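Local coordinates for VP5 (Halorubrum pleomorphic virus 2, PDB 6QGI), which is the envelope protein of a pleomorphic archaeal virus and probably drives fusion of the viral membrane with that of the host cell, at residues P296-E300 against L489-Y493; V343-M349 against Q433-L439; M283-I287 against Y493-Q497; G68-T72 against I291-V295. All coordinates share one frame; numbering follows the deposited sequence.

Followed from the N terminus, the chain first closes a long loop at interaction 4, where helix 66-86 meets the end of helix 285-292. Interaction 3 opens at the start of that same helix, before interaction 4 is complete, and closes near the C-terminal end of helix 476-496, so these two cross. Interaction 1 opens just after interaction 4 has closed, on strand 297-299, and returns to helix 476-496, sharing Tyr493 with interaction 3. Interaction 2, a strand pair, lies wholly within the loops of interactions 1 and 3 and follows interaction 4 in series. Together the four contacts tie helix 66-86, the beta structure and the C-terminal helix around helix 285-292.

Interaction 1: P296-E300 against L489-Y493; sequences PVDAE and LIEKY
The hydroxyl of Tyr493 sits beside the CG1 methyl of Val297 and hydrogen-bonds to Thr317 OG1 on the neighbouring strand 312-320, so the ring is tied at its far end to the beta structure it packs on. This is helix-on-strand packing: the axes of helix segment 489-493 and the short strand 297-299 approach to 9.5 Å at 49°. Val297 comes to the ring at its edge, near the plane, with CG1 3.7 Å from Tyr493 CE2. That branch stands anti to the valine N (chi1 171°), which directs it to the tyrosine. Ala299 supplies the other apolar point. Its CB lies 3.5 Å from Tyr493 CE2 and 3.9 Å from Leu489 CD2, one methyl thus seated between residues a helical turn apart. The extended chain of Lys492 passes the same methyl, CD lying 4.0 Å from Ala299 CB. Asp298, on the other side of the strand, turns from the helix and is engaged by the backbone N of Ser461 and by a salt bridge to Arg301. Glu300 OE1 takes a weak hydrogen bond from Gln452 N, and the lysine amine ends near this acid without meeting it: NZ of Lys492 stays 5.1 Å from Glu300 OE2.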
loop_
_atom_site.group_PDB
_atom_site.type_symbol
_atom_site.label_atom_id
_atom_site.label_comp_id
_atom_site.label_asym_id
_atom_site.label_seq_id
_atom_site.Cartn_x
_atom_site.Cartn_y
_atom_site.Cartn_z
ATOM N N PRO A 296 -12.373 2.971 9.614
ATOM C CA PRO A 296 -12.593 2.536 11.014
ATOM C C PRO A 296 -11.317 1.989 11.660
ATOM O O PRO A 296 -10.602 1.198 11.040
ATOM C CB PRO A 296 -13.671 1.461 10.890
ATOM C CG PRO A 296 -14.411 1.826 9.657
ATOM C CD PRO A 296 -13.420 2.441 8.716
ATOM N N VAL A 297 -10.978 2.499 12.857
ATOM C CA VAL A 297 -9.744 2.150 13.565
ATOM C C VAL A 297 -10.021 1.814 15.036
ATOM O O VAL A 297 -10.936 2.375 15.643
ATOM C CB VAL A 297 -8.707 3.323 13.468
ATOM C CG1 VAL A 297 -7.507 3.103 14.376
ATOM C CG2 VAL A 297 -8.229 3.553 12.040
ATOM N N ASP A 298 -9.187 0.929 15.609
ATOM C CA ASP A 298 -9.184 0.610 17.025
ATOM C C ASP A 298 -7.830 1.045 17.579
ATOM O O ASP A 298 -6.876 0.259 17.633
ATOM C CB ASP A 298 -9.489 -0.870 17.315
ATOM C CG ASP A 298 -9.700 -1.200 18.791
ATOM O OD1 ASP A 298 -9.224 -0.428 19.657
ATOM O OD2 ASP A 298 -10.337 -2.223 19.080
ATOM N N ALA A 299 -7.758 2.325 17.959
ATOM C CA ALA A 299 -6.582 2.976 18.522
ATOM C C ALA A 299 -6.357 2.588 19.987
ATOM O O ALA A 299 -5.219 2.619 20.457
ATOM C CB ALA A 299 -6.749 4.483 18.418
ATOM N N GLU A 300 -7.442 2.236 20.704
ATOM C CA GLU A 300 -7.430 1.944 22.136
ATOM C C GLU A 300 -7.137 0.488 22.521
ATOM O O GLU A 300 -6.968 0.228 23.713
ATOM C CB GLU A 300 -8.759 2.371 22.776
ATOM C CG GLU A 300 -8.703 3.745 23.430
ATOM C CD GLU A 300 -7.654 3.957 24.512
ATOM O OE1 GLU A 300 -7.421 3.030 25.323
ATOM O OE2 GLU A 300 -7.069 5.064 24.552
ATOM N N LEU A 489 -8.168 10.922 17.865
ATOM C CA LEU A 489 -7.566 9.737 17.245
ATOM C C LEU A 489 -6.086 9.980 16.954
ATOM O O LEU A 489 -5.269 9.080 17.159
ATOM C CB LEU A 489 -8.293 9.325 15.957
ATOM C CG LEU A 489 -9.492 8.387 16.106
ATOM C CD1 LEU A 489 -10.195 8.199 14.775
ATOM C CD2 LEU A 489 -9.077 7.028 16.671
ATOM N N ILE A 490 -5.740 11.200 16.501
ATOM C CA ILE A 490 -4.364 11.586 16.203
ATOM C C ILE A 490 -3.561 11.602 17.514
ATOM O O ILE A 490 -2.522 10.943 17.578
ATOM C CB ILE A 490 -4.311 12.933 15.418
ATOM C CG1 ILE A 490 -4.859 12.790 13.966
ATOM C CG2 ILE A 490 -2.923 13.591 15.438
ATOM C CD1 ILE A 490 -4.356 11.584 13.083
ATOM N N GLU A 491 -4.074 12.286 18.566
ATOM C CA GLU A 491 -3.441 12.360 19.888
ATOM C C GLU A 491 -3.194 10.956 20.474
ATOM O O GLU A 491 -2.115 10.720 21.023
ATOM C CB GLU A 491 -4.282 13.201 20.856
ATOM C CG GLU A 491 -4.128 14.702 20.649
ATOM C CD GLU A 491 -5.011 15.604 21.494
ATOM O OE1 GLU A 491 -6.101 15.156 21.920
ATOM O OE2 GLU A 491 -4.617 16.773 21.714
ATOM N N LYS A 492 -4.162 10.021 20.301
ATOM C CA LYS A 492 -4.070 8.631 20.764
ATOM C C LYS A 492 -2.862 7.916 20.154
ATOM O O LYS A 492 -2.129 7.235 20.878
ATOM C CB LYS A 492 -5.353 7.852 20.429
ATOM C CG LYS A 492 -6.521 8.132 21.367
ATOM C CD LYS A 492 -7.820 7.539 20.837
ATOM C CE LYS A 492 -9.029 8.007 21.606
ATOM N NZ LYS A 492 -10.250 7.270 21.190
ATOM N N TYR A 493 -2.642 8.090 18.833
ATOM C CA TYR A 493 -1.520 7.474 18.126
ATOM C C TYR A 493 -0.209 8.189 18.425
ATOM O O TYR A 493 0.825 7.526 18.508
ATOM C CB TYR A 493 -1.772 7.414 16.617
ATOM C CG TYR A 493 -2.561 6.189 16.215
ATOM C CD1 TYR A 493 -1.948 4.944 16.110
ATOM C CD2 TYR A 493 -3.934 6.262 15.996
ATOM C CE1 TYR A 493 -2.674 3.806 15.777
ATOM C CE2 TYR A 493 -4.667 5.134 15.631
ATOM C CZ TYR A 493 -4.034 3.903 15.539
ATOM O OH TYR A 493 -4.728 2.771 15.191
#

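Interaction 2: V343-M349 against Q433-L439; sequences VYFTADM and QYETIQL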
loop_
_atom_site.group_PDB
_atom_site.type_symbol
_atom_site.label_atom_id
_atom_site.label_comp_id
_atom_site.label_asym_id
_atom_site.label_seq_id
_atom_site.Cartn_x
_atom_site.Cartn_y
_atom_site.Cartn_z
ATOM N N VAL A 343 -7.588 -5.289 5.773
ATOM C CA VAL A 343 -7.092 -5.229 7.155
ATOM C C VAL A 343 -5.764 -4.498 7.202
ATOM O O VAL A 343 -4.828 -4.900 6.513
ATOM C CB VAL A 343 -6.938 -6.631 7.806
ATOM C CG1 VAL A 343 -6.508 -6.518 9.269
ATOM C CG2 VAL A 343 -8.215 -7.425 7.696
ATOM N N TYR A 344 -5.672 -3.460 8.048
ATOM C CA TYR A 344 -4.438 -2.713 8.264
ATOM C C TYR A 344 -3.946 -2.952 9.697
ATOM O O TYR A 344 -4.742 -3.292 10.578
ATOM C CB TYR A 344 -4.608 -1.218 7.945
ATOM C CG TYR A 344 -4.936 -0.962 6.490
ATOM C CD1 TYR A 344 -3.940 -0.969 5.519
ATOM C CD2 TYR A 344 -6.248 -0.758 6.075
ATOM C CE1 TYR A 344 -4.239 -0.777 4.173
ATOM C CE2 TYR A 344 -6.558 -0.549 4.734
ATOM C CZ TYR A 344 -5.549 -0.563 3.785
ATOM O OH TYR A 344 -5.840 -0.349 2.462
ATOM N N PHE A 345 -2.622 -2.862 9.904
ATOM C CA PHE A 345 -2.010 -3.103 11.207
ATOM C C PHE A 345 -0.840 -2.149 11.428
ATOM O O PHE A 345 0.176 -2.239 10.733
ATOM C CB PHE A 345 -1.567 -4.575 11.332
ATOM C CG PHE A 345 -1.326 -5.074 12.740
ATOM C CD1 PHE A 345 -2.392 -5.326 13.599
ATOM C CD2 PHE A 345 -0.039 -5.355 13.185
ATOM C CE1 PHE A 345 -2.171 -5.814 14.890
ATOM C CE2 PHE A 345 0.181 -5.846 14.476
ATOM C CZ PHE A 345 -0.887 -6.082 15.315
ATOM N N THR A 346 -1.015 -1.201 12.370
ATOM C CA THR A 346 -0.005 -0.212 12.738
ATOM C C THR A 346 0.773 -0.783 13.907
ATOM O O THR A 346 0.203 -1.002 14.979
ATOM C CB THR A 346 -0.650 1.141 13.044
ATOM O OG1 THR A 346 -1.511 1.495 11.959
ATOM C CG2 THR A 346 0.383 2.241 13.285
ATOM N N ALA A 347 2.064 -1.062 13.690
ATOM C CA ALA A 347 2.924 -1.671 14.698
ATOM C C ALA A 347 4.348 -1.173 14.629
ATOM O O ALA A 347 4.802 -0.709 13.584
ATOM C CB ALA A 347 2.919 -3.180 14.519
ATOM N N ASP A 348 5.067 -1.312 15.749
ATOM C CA ASP A 348 6.482 -0.975 15.823
ATOM C C ASP A 348 7.244 -2.209 15.344
ATOM O O ASP A 348 7.321 -3.213 16.067
ATOM C CB ASP A 348 6.896 -0.536 17.245
ATOM C CG ASP A 348 8.355 -0.139 17.384
ATOM O OD1 ASP A 348 9.078 -0.181 16.375
ATOM O OD2 ASP A 348 8.771 0.210 18.506
ATOM N N MET A 349 7.775 -2.137 14.102
ATOM C CA MET A 349 8.518 -3.219 13.446
ATOM C C MET A 349 9.754 -3.627 14.241
ATOM O O MET A 349 10.227 -4.752 14.091
ATOM C CB MET A 349 8.919 -2.834 12.010
ATOM C CG MET A 349 7.730 -2.593 11.090
ATOM S SD MET A 349 6.658 -4.035 10.884
ATOM C CE MET A 349 5.051 -3.276 11.096
ATOM N N GLN A 433 10.341 1.705 14.940
ATOM C CA GLN A 433 10.032 1.636 13.516
ATOM C C GLN A 433 8.542 1.387 13.326
ATOM O O GLN A 433 8.143 0.336 12.822
ATOM C CB GLN A 433 10.871 0.555 12.816
ATOM C CG GLN A 433 12.331 0.912 12.624
ATOM C CD GLN A 433 13.022 -0.001 11.640
ATOM O OE1 GLN A 433 12.581 -1.124 11.359
ATOM N NE2 GLN A 433 14.135 0.473 11.090
ATOM N N TYR A 434 7.714 2.357 13.757
ATOM C CA TYR A 434 6.263 2.281 13.623
ATOM C C TYR A 434 5.887 2.375 12.154
ATOM O O TYR A 434 6.379 3.262 11.452
ATOM C CB TYR A 434 5.576 3.384 14.431
ATOM C CG TYR A 434 5.496 3.103 15.914
ATOM C CD1 TYR A 434 4.416 2.415 16.457
ATOM C CD2 TYR A 434 6.492 3.538 16.779
ATOM C CE1 TYR A 434 4.326 2.172 17.827
ATOM C CE2 TYR A 434 6.420 3.289 18.149
ATOM C CZ TYR A 434 5.334 2.606 18.672
ATOM O OH TYR A 434 5.258 2.354 20.025
ATOM N N GLU A 435 5.075 1.421 11.674
ATOM C CA GLU A 435 4.635 1.342 10.280
ATOM C C GLU A 435 3.255 0.711 10.189
ATOM O O GLU A 435 2.869 -0.039 11.087
ATOM C CB GLU A 435 5.625 0.508 9.438
ATOM C CG GLU A 435 7.055 1.022 9.388
ATOM C CD GLU A 435 8.075 0.104 8.745
ATOM O OE1 GLU A 435 9.287 0.320 8.977
ATOM O OE2 GLU A 435 7.666 -0.826 8.015
ATOM N N THR A 436 2.531 0.987 9.090
ATOM C CA THR A 436 1.222 0.400 8.809
ATOM C C THR A 436 1.392 -0.605 7.681
ATOM O O THR A 436 1.925 -0.273 6.619
ATOM C CB THR A 436 0.179 1.471 8.482
ATOM O OG1 THR A 436 0.081 2.370 9.581
ATOM C CG2 THR A 436 -1.198 0.881 8.182
ATOM N N ILE A 437 0.957 -1.843 7.933
ATOM C CA ILE A 437 1.037 -2.953 6.986
ATOM C C ILE A 437 -0.374 -3.459 6.675
ATOM O O ILE A 437 -1.271 -3.318 7.504
ATOM C CB ILE A 437 1.961 -4.096 7.513
ATOM C CG1 ILE A 437 1.450 -4.694 8.850
ATOM C CG2 ILE A 437 3.410 -3.608 7.638
ATOM C CD1 ILE A 437 1.958 -6.055 9.211
ATOM N N GLN A 438 -0.579 -4.027 5.478
ATOM C CA GLN A 438 -1.870 -4.612 5.127
ATOM C C GLN A 438 -1.740 -6.117 5.292
ATOM O O GLN A 438 -0.909 -6.725 4.623
ATOM C CB GLN A 438 -2.321 -4.225 3.709
ATOM C CG GLN A 438 -3.703 -4.778 3.365
ATOM C CD GLN A 438 -4.167 -4.448 1.974
ATOM O OE1 GLN A 438 -4.185 -3.294 1.565
ATOM N NE2 GLN A 438 -4.578 -5.458 1.225
ATOM N N LEU A 439 -2.539 -6.714 6.190
ATOM C CA LEU A 439 -2.498 -8.151 6.453
ATOM C C LEU A 439 -3.180 -8.916 5.331
ATOM O O LEU A 439 -4.357 -8.686 5.058
ATOM C CB LEU A 439 -3.145 -8.477 7.811
ATOM C CG LEU A 439 -2.578 -7.724 9.018
ATOM C CD1 LEU A 439 -3.429 -7.925 10.244
ATOM C CD2 LEU A 439 -1.146 -8.143 9.318
HETATM O O HOH W 1 -6.137 -6.969 3.593
#
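Strands 343-348 and 434-439 run antiparallel, 4.5 Å apart at closest approach and with axes at 154°, and Phe345 with Ile437 and Ala347 with Glu435 are hydrogen-bonded pairs. Past the last pair, Met349 N bonds to Gln433 O at 2.8 Å, and the Asp348 side chain takes Gln433 N on OD1 at 2.7 Å, from above the carboxylate plane. The same oxygen also accepts from Ser350 N. With its carboxyl carbon anti to the backbone N (chi1 -179°), Asp348 lies beneath the Tyr434 ring: CB sits 3.7 Å from the ring centroid in a CH-pi contact, and the carboxylate is stacked at 25° to the ring. In this antiparallel sheet the two faces differ in character. On one, facing helix 285-292, Thr346 OG1 and Thr436 OG1 share a hydrogen bond of 3.0 Å. The Tyr344 hydroxyl, on the same face, bonds to Asn62. The other is largely apolar, Glu435 being its exception: Val343 CG1 meets Leu439 CD1 at 3.5 Å, and the Phe345 ring packs edge-to-face with that of Phe318. Met349, bent twice along its chain, brings CE to within 3.8 Å of Ile437 CG2 while its CG lies beside the Glu435 carboxylate.

Interaction 3: M283-I287 against Y493-Q497; sequences MSQAI and YEQSQ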
loop_
_atom_site.group_PDB
_atom_site.type_symbol
_atom_site.label_atom_id
_atom_site.label_comp_id
_atom_site.label_asym_id
_atom_site.label_seq_id
_atom_site.Cartn_x
_atom_site.Cartn_y
_atom_site.Cartn_z
ATOM N N MET A 283 4.550 10.909 14.233
ATOM C CA MET A 283 3.959 9.579 14.113
ATOM C C MET A 283 4.031 9.086 12.659
ATOM O O MET A 283 4.123 9.898 11.728
ATOM C CB MET A 283 2.508 9.540 14.649
ATOM C CG MET A 283 1.527 10.424 13.894
ATOM S SD MET A 283 -0.185 10.193 14.435
ATOM C CE MET A 283 -0.675 8.938 13.388
ATOM N N SER A 284 3.999 7.751 12.483
ATOM C CA SER A 284 4.005 7.078 11.186
ATOM C C SER A 284 2.844 7.621 10.334
ATOM O O SER A 284 1.712 7.720 10.816
ATOM C CB SER A 284 3.920 5.568 11.379
ATOM O OG SER A 284 2.794 5.202 12.159
ATOM N N GLN A 285 3.163 8.053 9.101
ATOM C CA GLN A 285 2.269 8.746 8.175
ATOM C C GLN A 285 1.084 7.929 7.643
ATOM O O GLN A 285 0.008 8.505 7.479
ATOM C CB GLN A 285 3.067 9.308 6.990
ATOM C CG GLN A 285 2.413 10.510 6.299
ATOM C CD GLN A 285 1.897 11.554 7.260
ATOM O OE1 GLN A 285 2.635 12.097 8.088
ATOM N NE2 GLN A 285 0.608 11.844 7.175
ATOM N N ALA A 286 1.267 6.634 7.335
ATOM C CA ALA A 286 0.183 5.819 6.779
ATOM C C ALA A 286 -1.043 5.750 7.714
ATOM O O ALA A 286 -2.167 5.862 7.218
ATOM C CB ALA A 286 0.677 4.425 6.437
ATOM N N ILE A 287 -0.842 5.635 9.051
ATOM C CA ILE A 287 -1.987 5.605 9.972
ATOM C C ILE A 287 -2.610 7.022 10.069
ATOM O O ILE A 287 -3.836 7.128 10.066
ATOM C CB ILE A 287 -1.701 4.955 11.361
ATOM C CG1 ILE A 287 -2.986 4.828 12.232
ATOM C CG2 ILE A 287 -0.573 5.646 12.124
ATOM C CD1 ILE A 287 -4.156 4.019 11.630
ATOM N N TYR A 493 -2.642 8.090 18.833
ATOM C CA TYR A 493 -1.520 7.474 18.126
ATOM C C TYR A 493 -0.209 8.189 18.425
ATOM O O TYR A 493 0.825 7.526 18.508
ATOM C CB TYR A 493 -1.772 7.414 16.617
ATOM C CG TYR A 493 -2.561 6.189 16.215
ATOM C CD1 TYR A 493 -1.948 4.944 16.110
ATOM C CD2 TYR A 493 -3.934 6.262 15.996
ATOM C CE1 TYR A 493 -2.674 3.806 15.777
ATOM C CE2 TYR A 493 -4.667 5.134 15.631
ATOM C CZ TYR A 493 -4.034 3.903 15.539
ATOM O OH TYR A 493 -4.728 2.771 15.191
ATOM N N GLU A 494 -0.253 9.525 18.615
ATOM C CA GLU A 494 0.913 10.348 18.949
ATOM C C GLU A 494 1.435 10.002 20.346
ATOM O O GLU A 494 2.644 10.048 20.571
ATOM C CB GLU A 494 0.575 11.842 18.851
ATOM C CG GLU A 494 0.535 12.347 17.420
ATOM C CD GLU A 494 0.890 13.809 17.230
ATOM O OE1 GLU A 494 2.065 14.174 17.468
ATOM O OE2 GLU A 494 -0.001 14.586 16.818
ATOM N N GLN A 495 0.525 9.630 21.270
ATOM C CA GLN A 495 0.862 9.222 22.635
ATOM C C GLN A 495 1.508 7.835 22.635
ATOM O O GLN A 495 2.531 7.641 23.292
ATOM C CB GLN A 495 -0.388 9.228 23.534
ATOM C CG GLN A 495 -0.772 10.610 24.068
ATOM C CD GLN A 495 -2.238 10.724 24.439
ATOM O OE1 GLN A 495 -2.869 9.779 24.933
ATOM N NE2 GLN A 495 -2.812 11.900 24.217
ATOM N N SER A 496 0.922 6.881 21.883
ATOM C CA SER A 496 1.406 5.500 21.785
ATOM C C SER A 496 2.757 5.383 21.055
ATOM O O SER A 496 3.522 4.464 21.360
ATOM C CB SER A 496 0.373 4.618 21.088
ATOM O OG SER A 496 0.196 4.974 19.725
ATOM N N GLN A 497 3.047 6.301 20.106
ATOM C CA GLN A 497 4.273 6.264 19.301
ATOM C C GLN A 497 5.451 7.060 19.910
ATOM O O GLN A 497 6.460 7.267 19.226
ATOM C CB GLN A 497 3.990 6.738 17.868
ATOM C CG GLN A 497 3.244 5.687 17.051
ATOM C CD GLN A 497 3.274 5.903 15.560
ATOM O OE1 GLN A 497 4.252 6.387 14.986
ATOM N NE2 GLN A 497 2.209 5.500 14.893
#
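Gln497 keeps CG anti to its carbonyl carbon (chi1 -75°) and runs on extended, carrying its terminal amide across to Ser284, whose OG lies between the backbone N and carbonyl carbon (chi1 55°), which turns it toward the amide NE2. Both ends of the amide are used. OE1 of Gln497 accepts from the backbone N of Ser284 at 2.9 Å in a nearly straight bond, while NE2 of Gln497 donates to Ser284 OG at 2.8 Å, the hydroxyl tilted a little from the amide plane. Two bonds to one residue fix the rotation of the amide and tell its oxygen from its nitrogen. The places involved are both helix ends: Ser284 is at the N-cap position of helix 285-292, though its hydroxyl makes no capping bond there, and Gln497 is the first residue to leave helix 476-496. Within that helix end, Tyr493 O accepts from both Gln497 N and Ser496 OG, which come from the same face of its plane. Apolar contacts flank the polar pair. Ile287 lays CG1 over one face of the Tyr493 ring, 3.7 Å from its centroid and offset toward the rim, a CH-pi contact, the two side chains crossing at about a right angle. Met283 turns about its CG-SD bond, bringing CE to 3.7 Å from Tyr493 CB; SD lies 3.8 Å from the CG methylene of Glu494. Tyr434 of strand 434-439 packs on Ser284 and Gln497, and its OH probably hydrogen-bonds to Ser496 O.

Interaction 4: G68-T72 against I291-V295; sequences GVKHT and IALNV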
loop_
_atom_site.group_PDB
_atom_site.type_symbol
_atom_site.label_atom_id
_atom_site.label_comp_id
_atom_site.label_asym_id
_atom_site.label_seq_id
_atom_site.Cartn_x
_atom_site.Cartn_y
_atom_site.Cartn_z
ATOM N N GLY A 68 -13.175 6.674 1.640
ATOM C CA GLY A 68 -12.537 7.761 2.367
ATOM C C GLY A 68 -12.245 8.952 1.479
ATOM O O GLY A 68 -12.214 10.084 1.962
ATOM N N VAL A 69 -12.030 8.704 0.171
ATOM C CA VAL A 69 -11.792 9.751 -0.826
ATOM C C VAL A 69 -13.106 10.520 -0.984
ATOM O O VAL A 69 -13.103 11.751 -0.943
ATOM C CB VAL A 69 -11.249 9.190 -2.174
ATOM C CG1 VAL A 69 -11.125 10.284 -3.226
ATOM C CG2 VAL A 69 -9.908 8.491 -1.983
ATOM N N LYS A 70 -14.231 9.773 -1.076
ATOM C CA LYS A 70 -15.598 10.288 -1.175
ATOM C C LYS A 70 -15.917 11.177 0.043
ATOM O O LYS A 70 -16.465 12.262 -0.131
ATOM C CB LYS A 70 -16.595 9.121 -1.294
ATOM C CG LYS A 70 -18.019 9.560 -1.591
ATOM C CD LYS A 70 -19.010 8.425 -1.485
ATOM C CE LYS A 70 -19.858 8.543 -0.245
ATOM N NZ LYS A 70 -20.927 7.517 -0.220
ATOM N N HIS A 71 -15.533 10.727 1.252
ATOM C CA HIS A 71 -15.719 11.423 2.528
ATOM C C HIS A 71 -14.893 12.711 2.567
ATOM O O HIS A 71 -15.405 13.752 2.986
ATOM C CB HIS A 71 -15.321 10.492 3.698
ATOM C CG HIS A 71 -15.499 11.088 5.063
ATOM N ND1 HIS A 71 -16.746 11.178 5.655
ATOM C CD2 HIS A 71 -14.573 11.572 5.924
ATOM C CE1 HIS A 71 -16.543 11.725 6.845
ATOM N NE2 HIS A 71 -15.253 11.984 7.049
ATOM N N THR A 72 -13.618 12.633 2.129
ATOM C CA THR A 72 -12.681 13.757 2.106
ATOM C C THR A 72 -13.180 14.814 1.114
ATOM O O THR A 72 -13.224 15.993 1.474
ATOM C CB THR A 72 -11.263 13.257 1.809
ATOM O OG1 THR A 72 -10.922 12.297 2.805
ATOM C CG2 THR A 72 -10.225 14.369 1.817
ATOM N N ILE A 291 -6.491 7.621 9.126
ATOM C CA ILE A 291 -7.435 8.300 10.029
ATOM C C ILE A 291 -8.103 9.431 9.233
ATOM O O ILE A 291 -9.323 9.578 9.294
ATOM C CB ILE A 291 -6.749 8.798 11.343
ATOM C CG1 ILE A 291 -6.332 7.605 12.233
ATOM C CG2 ILE A 291 -7.639 9.785 12.139
ATOM C CD1 ILE A 291 -5.129 7.877 13.108
ATOM N N ALA A 292 -7.303 10.185 8.447
ATOM C CA ALA A 292 -7.773 11.280 7.590
ATOM C C ALA A 292 -8.740 10.783 6.502
ATOM O O ALA A 292 -9.633 11.529 6.093
ATOM C CB ALA A 292 -6.596 11.979 6.952
ATOM N N LEU A 293 -8.567 9.517 6.053
ATOM C CA LEU A 293 -9.428 8.877 5.055
ATOM C C LEU A 293 -10.626 8.197 5.730
ATOM O O LEU A 293 -11.384 7.486 5.075
ATOM C CB LEU A 293 -8.636 7.881 4.194
ATOM C CG LEU A 293 -7.752 8.508 3.116
ATOM C CD1 LEU A 293 -6.587 7.611 2.775
ATOM C CD2 LEU A 293 -8.557 8.876 1.870
ATOM N N ASN A 294 -10.807 8.452 7.043
ATOM C CA ASN A 294 -11.905 7.974 7.885
ATOM C C ASN A 294 -12.125 6.445 7.778
ATOM O O ASN A 294 -13.254 5.962 7.618
ATOM C CB ASN A 294 -13.186 8.747 7.561
ATOM C CG ASN A 294 -14.243 8.637 8.617
ATOM O OD1 ASN A 294 -13.976 8.783 9.817
ATOM N ND2 ASN A 294 -15.466 8.368 8.182
ATOM N N VAL A 295 -11.033 5.691 7.895
ATOM C CA VAL A 295 -11.077 4.233 7.856
ATOM C C VAL A 295 -11.308 3.765 9.305
ATOM O O VAL A 295 -10.539 4.181 10.170
ATOM C CB VAL A 295 -9.785 3.653 7.204
ATOM C CG1 VAL A 295 -9.722 2.135 7.322
ATOM C CG2 VAL A 295 -9.666 4.080 5.742
#
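Stacking joins His71 to Asn294: the side-chain amide lies over the imidazole with the two planes 19° apart, ND2 being 3.7 Å above the ring plane and over its centre. Asn294 CB adds a contact of 3.5 Å to His71 CD2. The amide is held from its other end, OD1 accepting from Ser465 N. Backbone packing forms the second group. Gly68 CA comes to 3.0 Å from Leu293 O, an approach that the lack of a side chain at Gly68 makes possible, and Leu293 CD2 lies 3.7 Å from the carbonyl carbon of Gly68. Apolar contact is modest: Val69 CG2 and Leu293 CD2 are 4.1 Å apart, the side chains of Val69 and Leu293 lying alongside and pointing the same way. The other polar bonds are local to each segment or its own helix. Gly68 O is gripped from opposite faces of its plane by Thr72 OG1, at 2.7 Å, and by Thr72 N. Helix 285-292 ends in a Schellman motif with Asn294, at positive phi, as its C-prime residue; Asn294 N bonds to Ile291 O at 2.9 Å, and Val295 N to Leu290 O. With hydrogen bonds made within each helix and its end, or to residues such as Ser465, this buried junction rests on close shape fit and on the amide-imidazole stack.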